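Local atomic coordinates of putative acyl-[acyl-carrier-protein]--UDP-N-acetylglucosamine O-acyltransferase (Bacteroides fragilis, PDB entry 4R36), a protein that probably transfers an acyl chain from acyl carrier protein to UDP-N-acetylglucosamine, as a trimeric left-handed beta-helix enzyme of the LpxA family. Residues R69-A80 against A98-N109; V124-H135 against I142-K153. All coordinates share one frame; numbering follows the deposited sequence.

Contact 1: R69-A80 against A98-N109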
loop_
_atom_site.group_PDB
_atom_site.type_symbol
_atom_site.label_atom_id
_atom_site.label_comp_id
_atom_site.label_asym_id
_atom_site.label_seq_id
_atom_site.Cartn_x
_atom_site.Cartn_y
_atom_site.Cartn_z
ATOM N N ARG A 69 14.002 0.858 -20.463
ATOM C CA ARG A 69 15.300 1.409 -20.700
ATOM C C ARG A 69 15.943 1.656 -19.364
ATOM O O ARG A 69 15.439 2.465 -18.544
ATOM C CB ARG A 69 15.182 2.715 -21.442
ATOM C CG ARG A 69 14.372 2.684 -22.734
ATOM C CD ARG A 69 15.137 2.009 -23.867
ATOM N NE ARG A 69 14.357 1.987 -25.089
ATOM C CZ ARG A 69 13.601 0.990 -25.526
ATOM N NH1 ARG A 69 13.441 -0.120 -24.833
ATOM N NH2 ARG A 69 12.975 1.116 -26.695
ATOM N N ILE A 70 17.029 0.944 -19.118
ATOM C CA ILE A 70 17.720 0.962 -17.889
ATOM C C ILE A 70 19.155 1.387 -18.104
ATOM O O ILE A 70 19.884 0.826 -18.956
ATOM C CB ILE A 70 17.602 -0.420 -17.207
ATOM C CG1 ILE A 70 16.113 -0.667 -16.814
ATOM C CG2 ILE A 70 18.525 -0.545 -16.011
ATOM C CD1 ILE A 70 15.806 -2.117 -16.575
ATOM N N GLY A 71 19.584 2.344 -17.294
ATOM C CA GLY A 71 20.962 2.851 -17.337
ATOM C C GLY A 71 21.993 1.975 -16.706
ATOM O O GLY A 71 21.942 0.745 -16.819
ATOM N N ASN A 72 22.925 2.607 -16.014
ATOM C CA ASN A 72 24.037 1.846 -15.377
ATOM C C ASN A 72 24.027 1.842 -13.864
ATOM O O ASN A 72 23.623 2.820 -13.235
ATOM C CB ASN A 72 25.384 2.473 -15.770
ATOM C CG ASN A 72 25.531 2.600 -17.279
ATOM O OD1 ASN A 72 25.226 1.703 -18.046
ATOM N ND2 ASN A 72 25.983 3.739 -17.690
ATOM N N GLY A 73 24.513 0.772 -13.266
ATOM C CA GLY A 73 24.764 0.781 -11.842
ATOM C C GLY A 73 23.511 0.617 -10.931
ATOM O O GLY A 73 23.562 0.887 -9.753
ATOM N N ASN A 74 22.397 0.204 -11.496
ATOM C CA ASN A 74 21.163 0.073 -10.712
ATOM C C ASN A 74 21.077 -1.266 -10.013
ATOM O O ASN A 74 21.707 -2.260 -10.436
ATOM C CB ASN A 74 20.006 0.155 -11.665
ATOM C CG ASN A 74 19.957 1.478 -12.393
ATOM O OD1 ASN A 74 19.575 2.530 -11.818
ATOM N ND2 ASN A 74 20.370 1.468 -13.659
ATOM N N THR A 75 20.267 -1.340 -8.952
ATOM C CA THR A 75 19.846 -2.643 -8.412
ATOM C C THR A 75 18.345 -2.730 -8.408
ATOM O O THR A 75 17.665 -1.786 -7.926
ATOM C CB THR A 75 20.339 -2.825 -6.953
ATOM O OG1 THR A 75 21.743 -2.527 -6.854
ATOM C CG2 THR A 75 20.107 -4.184 -6.420
ATOM N N ILE A 76 17.836 -3.803 -8.982
ATOM C CA ILE A 76 16.389 -4.014 -9.151
ATOM C C ILE A 76 16.086 -5.226 -8.326
ATOM O O ILE A 76 16.574 -6.358 -8.585
ATOM C CB ILE A 76 16.027 -4.100 -10.652
ATOM C CG1 ILE A 76 16.388 -2.749 -11.299
ATOM C CG2 ILE A 76 14.579 -4.446 -10.865
ATOM C CD1 ILE A 76 16.224 -2.801 -12.781
ATOM N N PHE A 77 15.236 -5.021 -7.297
ATOM C CA PHE A 77 14.959 -6.019 -6.330
ATOM C C PHE A 77 13.898 -6.970 -6.748
ATOM O O PHE A 77 13.123 -6.706 -7.685
ATOM C CB PHE A 77 14.616 -5.332 -4.972
ATOM C CG PHE A 77 15.811 -4.816 -4.262
ATOM C CD1 PHE A 77 16.539 -3.716 -4.763
ATOM C CD2 PHE A 77 16.239 -5.399 -3.096
ATOM C CE1 PHE A 77 17.645 -3.247 -4.096
ATOM C CE2 PHE A 77 17.342 -4.886 -2.418
ATOM C CZ PHE A 77 18.042 -3.822 -2.928
ATOM N N PRO A 78 13.749 -8.083 -6.004
ATOM C CA PRO A 78 12.724 -9.085 -6.394
ATOM C C PRO A 78 11.309 -8.581 -6.543
ATOM O O PRO A 78 10.832 -7.802 -5.667
ATOM C CB PRO A 78 12.768 -10.117 -5.261
ATOM C CG PRO A 78 14.184 -9.998 -4.796
ATOM C CD PRO A 78 14.453 -8.504 -4.799
ATOM N N GLY A 79 10.634 -8.995 -7.613
ATOM C CA GLY A 79 9.214 -8.667 -7.788
ATOM C C GLY A 79 8.961 -7.271 -8.371
ATOM O O GLY A 79 7.837 -6.998 -8.719
ATOM N N ALA A 80 9.993 -6.440 -8.581
ATOM C CA ALA A 80 9.800 -5.207 -9.329
ATOM C C ALA A 80 9.333 -5.476 -10.756
ATOM O O ALA A 80 9.671 -6.513 -11.365
ATOM C CB ALA A 80 11.066 -4.405 -9.343
ATOM N N ALA A 98 9.507 2.987 -20.511
ATOM C CA ALA A 98 9.677 3.164 -19.040
ATOM C C ALA A 98 11.145 3.159 -18.846
ATOM O O ALA A 98 11.835 2.203 -19.281
ATOM C CB ALA A 98 9.024 2.041 -18.265
ATOM N N GLU A 99 11.672 4.207 -18.217
ATOM C CA GLU A 99 13.092 4.418 -18.178
ATOM C C GLU A 99 13.592 4.737 -16.807
ATOM O O GLU A 99 12.983 5.522 -16.091
ATOM C CB GLU A 99 13.496 5.608 -19.079
ATOM C CG GLU A 99 12.837 5.564 -20.451
ATOM C CD GLU A 99 13.294 6.643 -21.453
ATOM O OE1 GLU A 99 14.225 7.420 -21.205
ATOM O OE2 GLU A 99 12.656 6.757 -22.507
ATOM N N ILE A 100 14.717 4.156 -16.450
ATOM C CA ILE A 100 15.470 4.609 -15.279
ATOM C C ILE A 100 16.887 4.891 -15.705
ATOM O O ILE A 100 17.386 4.284 -16.661
ATOM C CB ILE A 100 15.428 3.597 -14.083
ATOM C CG1 ILE A 100 16.408 2.446 -14.265
ATOM C CG2 ILE A 100 14.013 3.098 -13.847
ATOM C CD1 ILE A 100 16.398 1.451 -13.149
ATOM N N GLY A 101 17.523 5.814 -14.983
ATOM C CA GLY A 101 18.918 6.254 -15.233
ATOM C C GLY A 101 19.939 5.364 -14.568
ATOM O O GLY A 101 19.939 4.147 -14.781
ATOM N N ASP A 102 20.802 5.984 -13.790
ATOM C CA ASP A 102 21.930 5.317 -13.154
ATOM C C ASP A 102 21.855 5.299 -11.676
ATOM O O ASP A 102 21.343 6.279 -11.031
ATOM C CB ASP A 102 23.253 6.040 -13.497
ATOM C CG ASP A 102 23.483 6.179 -15.004
ATOM O OD1 ASP A 102 23.052 5.349 -15.796
ATOM O OD2 ASP A 102 24.115 7.181 -15.358
ATOM N N ASN A 103 22.409 4.229 -11.106
ATOM C CA ASN A 103 22.636 4.156 -9.709
ATOM C C ASN A 103 21.341 4.248 -8.876
ATOM O O ASN A 103 21.369 4.728 -7.749
ATOM C CB ASN A 103 23.616 5.250 -9.242
ATOM C CG ASN A 103 24.886 5.293 -10.070
ATOM O OD1 ASN A 103 25.316 6.350 -10.531
ATOM N ND2 ASN A 103 25.450 4.155 -10.293
ATOM N N ASN A 104 20.242 3.678 -9.351
ATOM C CA ASN A 104 19.005 3.711 -8.575
ATOM C C ASN A 104 18.866 2.424 -7.818
ATOM O O ASN A 104 19.345 1.365 -8.277
ATOM C CB ASN A 104 17.822 3.830 -9.524
ATOM C CG ASN A 104 17.790 5.167 -10.251
ATOM O OD1 ASN A 104 17.528 6.197 -9.647
ATOM N ND2 ASN A 104 18.130 5.166 -11.572
ATOM N N LEU A 105 18.094 2.502 -6.744
ATOM C CA LEU A 105 17.708 1.370 -5.964
ATOM C C LEU A 105 16.214 1.215 -6.126
ATOM O O LEU A 105 15.468 2.052 -5.639
ATOM C CB LEU A 105 18.084 1.587 -4.504
ATOM C CG LEU A 105 19.603 1.821 -4.266
ATOM C CD1 LEU A 105 19.878 2.294 -2.852
ATOM C CD2 LEU A 105 20.365 0.548 -4.581
ATOM N N ILE A 106 15.787 0.208 -6.886
ATOM C CA ILE A 106 14.423 -0.055 -7.230
ATOM C C ILE A 106 13.974 -1.296 -6.406
ATOM O O ILE A 106 14.289 -2.447 -6.709
ATOM C CB ILE A 106 14.260 -0.352 -8.747
ATOM C CG1 ILE A 106 14.925 0.759 -9.600
ATOM C CG2 ILE A 106 12.816 -0.569 -9.100
ATOM C CD1 ILE A 106 14.384 2.134 -9.427
ATOM N N ARG A 107 13.227 -1.028 -5.329
ATOM C CA ARG A 107 12.968 -2.056 -4.318
ATOM C C ARG A 107 11.845 -2.982 -4.743
ATOM O O ARG A 107 11.233 -2.855 -5.807
ATOM C CB ARG A 107 12.688 -1.359 -2.952
ATOM C CG ARG A 107 13.885 -0.571 -2.361
ATOM C CD ARG A 107 15.154 -1.397 -2.165
ATOM N NE ARG A 107 14.905 -2.574 -1.338
ATOM C CZ ARG A 107 15.627 -2.942 -0.276
ATOM N NH1 ARG A 107 16.753 -2.295 0.076
ATOM N NH2 ARG A 107 15.262 -4.018 0.403
ATOM N N GLU A 108 11.613 -3.951 -3.882
ATOM C CA GLU A 108 10.638 -4.981 -4.083
ATOM C C GLU A 108 9.279 -4.496 -4.510
ATOM O O GLU A 108 8.722 -3.547 -3.917
ATOM C CB GLU A 108 10.438 -5.806 -2.809
ATOM C CG GLU A 108 11.668 -6.467 -2.226
ATOM C CD GLU A 108 12.407 -5.645 -1.163
ATOM O OE1 GLU A 108 12.598 -4.404 -1.368
ATOM O OE2 GLU A 108 12.854 -6.215 -0.154
ATOM N N ASN A 109 8.752 -5.136 -5.542
ATOM C CA ASN A 109 7.431 -4.840 -6.073
ATOM C C ASN A 109 7.174 -3.407 -6.509
ATOM O O ASN A 109 6.026 -3.036 -6.646
ATOM C CB ASN A 109 6.373 -5.264 -5.060
ATOM C CG ASN A 109 6.364 -6.750 -4.861
ATOM O OD1 ASN A 109 6.241 -7.491 -5.857
ATOM N ND2 ASN A 109 6.556 -7.225 -3.601
HETATM O O HOH W 1 26.815 5.953 -16.033
HETATM O O HOH W 2 25.905 2.172 -8.859
#

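Contact 2: V124-H135 against I142-K153. With ACT (acetate ion), chain D.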
loop_
_atom_site.group_PDB
_atom_site.type_symbol
_atom_site.label_atom_id
_atom_site.label_comp_id
_atom_site.label_asym_id
_atom_site.label_seq_id
_atom_site.Cartn_x
_atom_site.Cartn_y
_atom_site.Cartn_z
ATOM N N VAL A 124 12.595 7.986 -14.791
ATOM C CA VAL A 124 13.252 8.124 -13.498
ATOM C C VAL A 124 14.740 8.406 -13.765
ATOM O O VAL A 124 15.330 7.776 -14.641
ATOM C CB VAL A 124 13.133 6.843 -12.706
ATOM C CG1 VAL A 124 13.915 6.885 -11.391
ATOM C CG2 VAL A 124 11.689 6.534 -12.357
ATOM N N GLY A 125 15.289 9.425 -13.085
ATOM C CA GLY A 125 16.674 9.893 -13.228
ATOM C C GLY A 125 17.717 9.013 -12.551
ATOM O O GLY A 125 17.674 7.769 -12.670
ATOM N N ASN A 126 18.628 9.662 -11.817
ATOM C CA ASN A 126 19.765 8.961 -11.255
ATOM C C ASN A 126 19.768 9.007 -9.736
ATOM O O ASN A 126 19.270 9.982 -9.142
ATOM C CB ASN A 126 21.034 9.609 -11.757
ATOM C CG ASN A 126 21.071 9.747 -13.255
ATOM O OD1 ASN A 126 20.731 8.810 -14.035
ATOM N ND2 ASN A 126 21.479 10.906 -13.693
ATOM N N ASN A 127 20.334 7.984 -9.097
ATOM C CA ASN A 127 20.643 8.061 -7.655
ATOM C C ASN A 127 19.344 8.215 -6.812
ATOM O O ASN A 127 19.371 8.879 -5.781
ATOM C CB ASN A 127 21.631 9.188 -7.312
ATOM C CG ASN A 127 22.876 9.153 -8.212
ATOM O OD1 ASN A 127 23.602 8.243 -8.176
ATOM N ND2 ASN A 127 23.092 10.168 -8.970
ATOM N N ASN A 128 18.285 7.549 -7.234
ATOM C CA ASN A 128 17.080 7.514 -6.449
ATOM C C ASN A 128 16.942 6.254 -5.689
ATOM O O ASN A 128 17.382 5.184 -6.144
ATOM C CB ASN A 128 15.897 7.669 -7.381
ATOM C CG ASN A 128 15.945 8.970 -8.140
ATOM O OD1 ASN A 128 15.716 10.076 -7.559
ATOM N ND2 ASN A 128 16.172 8.854 -9.459
ATOM N N LEU A 129 16.228 6.341 -4.580
ATOM C CA LEU A 129 15.728 5.173 -3.854
ATOM C C LEU A 129 14.208 5.145 -3.895
ATOM O O LEU A 129 13.538 6.024 -3.366
ATOM C CB LEU A 129 16.197 5.218 -2.428
ATOM C CG LEU A 129 15.610 4.253 -1.439
ATOM C CD1 LEU A 129 15.730 2.795 -1.896
ATOM C CD2 LEU A 129 16.171 4.435 -0.046
ATOM N N LEU A 130 13.679 4.130 -4.525
ATOM C CA LEU A 130 12.245 3.897 -4.597
ATOM C C LEU A 130 11.992 2.679 -3.760
ATOM O O LEU A 130 12.255 1.577 -4.148
ATOM C CB LEU A 130 11.758 3.716 -6.025
ATOM C CG LEU A 130 12.081 4.839 -7.082
ATOM C CD1 LEU A 130 11.321 4.538 -8.370
ATOM C CD2 LEU A 130 11.662 6.224 -6.587
ATOM N N MET A 131 11.398 2.918 -2.586
ATOM C CA MET A 131 11.170 1.874 -1.622
ATOM C C MET A 131 10.049 0.932 -2.054
ATOM O O MET A 131 9.343 1.195 -3.033
ATOM C CB MET A 131 10.850 2.464 -0.232
ATOM C CG MET A 131 12.061 3.138 0.364
ATOM S SD MET A 131 11.703 3.530 2.102
ATOM C CE MET A 131 12.880 4.803 2.255
ATOM N N GLU A 132 9.907 -0.169 -1.339
ATOM C CA GLU A 132 9.034 -1.265 -1.847
ATOM C C GLU A 132 7.637 -0.790 -2.103
ATOM O O GLU A 132 7.111 0.065 -1.360
ATOM C CB GLU A 132 9.037 -2.475 -0.935
ATOM C CG GLU A 132 8.455 -2.296 0.472
ATOM C CD GLU A 132 6.917 -2.260 0.531
ATOM O OE1 GLU A 132 6.240 -2.866 -0.347
ATOM O OE2 GLU A 132 6.410 -1.678 1.536
ATOM N N GLY A 133 7.059 -1.316 -3.179
ATOM C CA GLY A 133 5.713 -1.090 -3.543
ATOM C C GLY A 133 5.380 0.289 -4.147
ATOM O O GLY A 133 4.209 0.558 -4.532
ATOM N N VAL A 134 6.368 1.133 -4.266
ATOM C CA VAL A 134 6.187 2.411 -4.933
ATOM C C VAL A 134 5.686 2.220 -6.361
ATOM O O VAL A 134 6.102 1.276 -7.047
ATOM C CB VAL A 134 7.482 3.255 -4.917
ATOM C CG1 VAL A 134 7.465 4.416 -5.972
ATOM C CG2 VAL A 134 7.714 3.856 -3.567
ATOM N N HIS A 135 4.700 3.016 -6.741
ATOM C CA HIS A 135 4.162 3.034 -8.086
ATOM C C HIS A 135 4.511 4.316 -8.829
ATOM O O HIS A 135 4.238 5.476 -8.336
ATOM C CB HIS A 135 2.666 2.802 -8.070
ATOM C CG HIS A 135 2.016 2.914 -9.419
ATOM N ND1 HIS A 135 2.083 1.911 -10.358
ATOM C CD2 HIS A 135 1.288 3.911 -9.981
ATOM C CE1 HIS A 135 1.411 2.271 -11.428
ATOM N NE2 HIS A 135 0.954 3.498 -11.245
ATOM N N ILE A 142 10.563 11.540 -12.511
ATOM C CA ILE A 142 11.326 11.672 -11.282
ATOM C C ILE A 142 12.713 12.123 -11.648
ATOM O O ILE A 142 13.318 11.568 -12.583
ATOM C CB ILE A 142 11.365 10.358 -10.485
ATOM C CG1 ILE A 142 9.926 9.959 -10.129
ATOM C CG2 ILE A 142 12.205 10.475 -9.251
ATOM C CD1 ILE A 142 9.835 8.675 -9.295
ATOM N N GLY A 143 13.226 13.117 -10.921
ATOM C CA GLY A 143 14.617 13.593 -11.130
ATOM C C GLY A 143 15.680 12.706 -10.485
ATOM O O GLY A 143 15.662 11.453 -10.667
ATOM N N ASN A 144 16.593 13.353 -9.758
ATOM C CA ASN A 144 17.796 12.728 -9.224
ATOM C C ASN A 144 17.868 12.911 -7.773
ATOM O O ASN A 144 17.401 13.936 -7.212
ATOM C CB ASN A 144 19.060 13.355 -9.833
ATOM C CG ASN A 144 18.980 13.431 -11.323
ATOM O OD1 ASN A 144 18.799 12.415 -12.034
ATOM N ND2 ASN A 144 19.138 14.633 -11.840
ATOM N N GLY A 145 18.454 11.935 -7.107
ATOM C CA GLY A 145 18.730 12.108 -5.685
ATOM C C GLY A 145 17.511 12.054 -4.744
ATOM O O GLY A 145 17.606 12.494 -3.608
ATOM N N CYS A 146 16.417 11.493 -5.197
ATOM C CA CYS A 146 15.139 11.440 -4.449
ATOM C C CYS A 146 15.039 10.160 -3.649
ATOM O O CYS A 146 15.613 9.117 -3.978
ATOM C CB CYS A 146 13.923 11.535 -5.413
ATOM S SG CYS A 146 13.835 13.071 -6.347
ATOM N N ILE A 147 14.307 10.231 -2.567
ATOM C CA ILE A 147 13.934 9.061 -1.795
ATOM C C ILE A 147 12.427 9.050 -1.741
ATOM O O ILE A 147 11.800 10.090 -1.335
ATOM C CB ILE A 147 14.491 9.198 -0.366
ATOM C CG1 ILE A 147 16.045 9.247 -0.398
ATOM C CG2 ILE A 147 13.990 8.049 0.458
ATOM C CD1 ILE A 147 16.679 9.471 0.964
ATOM N N VAL A 148 11.843 7.942 -2.101
ATOM C CA VAL A 148 10.373 7.805 -2.139
ATOM C C VAL A 148 10.007 6.579 -1.303
ATOM O O VAL A 148 10.401 5.421 -1.579
ATOM C CB VAL A 148 9.845 7.651 -3.530
ATOM C CG1 VAL A 148 8.303 7.585 -3.525
ATOM C CG2 VAL A 148 10.309 8.801 -4.431
ATOM N N GLY A 149 9.257 6.821 -0.243
ATOM C CA GLY A 149 8.975 5.813 0.769
ATOM C C GLY A 149 7.936 4.760 0.346
ATOM O O GLY A 149 7.240 4.915 -0.642
ATOM N N ASN A 150 7.852 3.694 1.150
ATOM C CA ASN A 150 7.075 2.520 0.917
ATOM C C ASN A 150 5.670 2.814 0.401
ATOM O O ASN A 150 4.901 3.572 1.070
ATOM C CB ASN A 150 6.964 1.694 2.174
ATOM C CG ASN A 150 8.345 1.376 2.796
ATOM O OD1 ASN A 150 9.172 0.808 2.159
ATOM N ND2 ASN A 150 8.522 1.650 4.102
ATOM N N SER A 151 5.371 2.218 -0.784
ATOM C CA SER A 151 4.049 2.166 -1.358
ATOM C C SER A 151 3.512 3.565 -1.660
ATOM O O SER A 151 2.310 3.749 -1.805
ATOM C CB SER A 151 3.087 1.294 -0.486
ATOM O OG SER A 151 2.049 0.828 -1.294
ATOM N N THR A 152 4.391 4.543 -1.843
ATOM C CA THR A 152 3.906 5.824 -2.356
ATOM C C THR A 152 3.470 5.684 -3.797
ATOM O O THR A 152 4.097 4.940 -4.562
ATOM C CB THR A 152 4.939 6.905 -2.097
ATOM O OG1 THR A 152 4.802 7.269 -0.725
ATOM C CG2 THR A 152 4.771 8.108 -2.988
ATOM N N LYS A 153 2.383 6.362 -4.148
ATOM C CA LYS A 153 1.762 6.279 -5.484
ATOM C C LYS A 153 1.869 7.621 -6.215
ATOM O O LYS A 153 1.374 8.716 -5.732
ATOM C CB LYS A 153 0.301 5.822 -5.399
ATOM C CG LYS A 153 0.043 4.695 -4.371
ATOM C CD LYS A 153 0.758 3.448 -4.885
ATOM C CE LYS A 153 0.408 2.220 -4.023
ATOM N NZ LYS A 153 1.304 1.093 -4.288
HETATM C C ACT D . -1.837 5.095 -12.342
HETATM O O ACT D . -1.775 5.363 -11.098
HETATM O OXT ACT D . -1.029 4.302 -12.872
HETATM C CH3 ACT D . -2.843 5.744 -13.276
#

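Contact 1: R69-A80 against A98-N109
The guanidinium of R107 lies flat on the ring of F77, planes 6° apart and R107 CZ 3.8 Å from the ring centroid, a cation-pi stack over one face. Bends at chi2 and chi3 (-57° and -56°) fold the arginine so that CD also rests there. E108 OE1 grips R107 NE (2.9 Å) and NH2 side-on, nearly in the guanidinium plane, which fixes the group's rotation and keeps its face on F77. Arginine suits the place: its flat face covers the ring while rim N-H groups stay available for E108 and I85 O of the second subunit.

At the corner between strands, N74 and N104 lie side by side, amides nearly coplanar. N74 OD1 accepts from N104 N (2.8 Å) and N104 ND2, while N74 ND2 gives to G101 O, so one asparagine serves both backbone polarities of the next coil. N104 OD1 accepts from N128 N, carrying the asparagine ladder to the following coil. On the inward face, branched I70 and I100 stack in register, CG1 to CG1 4.0 Å.

In this left-handed parallel beta-helix, strands 68-70 and 75-76 pair with 97-100 and 105-106; I100 packs on V124 and I106 on L130 of the following coil.

Contact 2: V124-H135 against I142-K153
N128 reaches the next coil with both ends of its amide: OD1 accepts C146 N at 2.8 Å, and ND2 gives to G143 O at 2.9 Å. Asparagine suits this corner because it offers a donor and an acceptor together. Beside it, N144 OD1 uses an in-plane lone pair for N126 N at 2.8 Å. L130 and V148 run side by side, CD2 to CG2 3.6 Å, and I142 CD1 meets L130 CD2; these branched aliphatics stack in register inside the coil and fill its interior. V134 crosses V148 at about a right angle.

Short parallel strands from hexapeptide repeats, coiling into three sheets round a triangular prism, define the left-handed beta-helix. G133 takes the positive-phi corner of the type II turn from M131 to V134, where glycine is least strained, and its carbonyl O receives K153 NZ at 3.0 Å. Bent at chi2 (-67°) and then extended, K153 lays CD on H135 CB and brings its ammonium group to S151 OG and, in a salt bridge, to E132 of the third subunit. H135 NE2 holds an acetate, probably from the crystallisation liquor, at OXT 2.7 Å away. Further out, T111 OG1 hydrogen-bonds H135 ND1.

In the fold
Contact 1 closes before contact 2 opens along the chain, and their centres lie about 10 Å apart. Strands 105-106 and 129-130 are neighbours in one sheet, and 97-100 and 121-124 in another, so the four segments follow one another as adjacent coils of one beta-helix. The two contacts touch directly: E99 O lies 2.8 Å from V124 N and D102 O 2.8 Å from N127 N, both probable hydrogen bonds. Both contacts also face neighbouring subunits. N109 OD1 of all three chains binds a calcium ion, so the repeating coils also serve the assembly of the trimer.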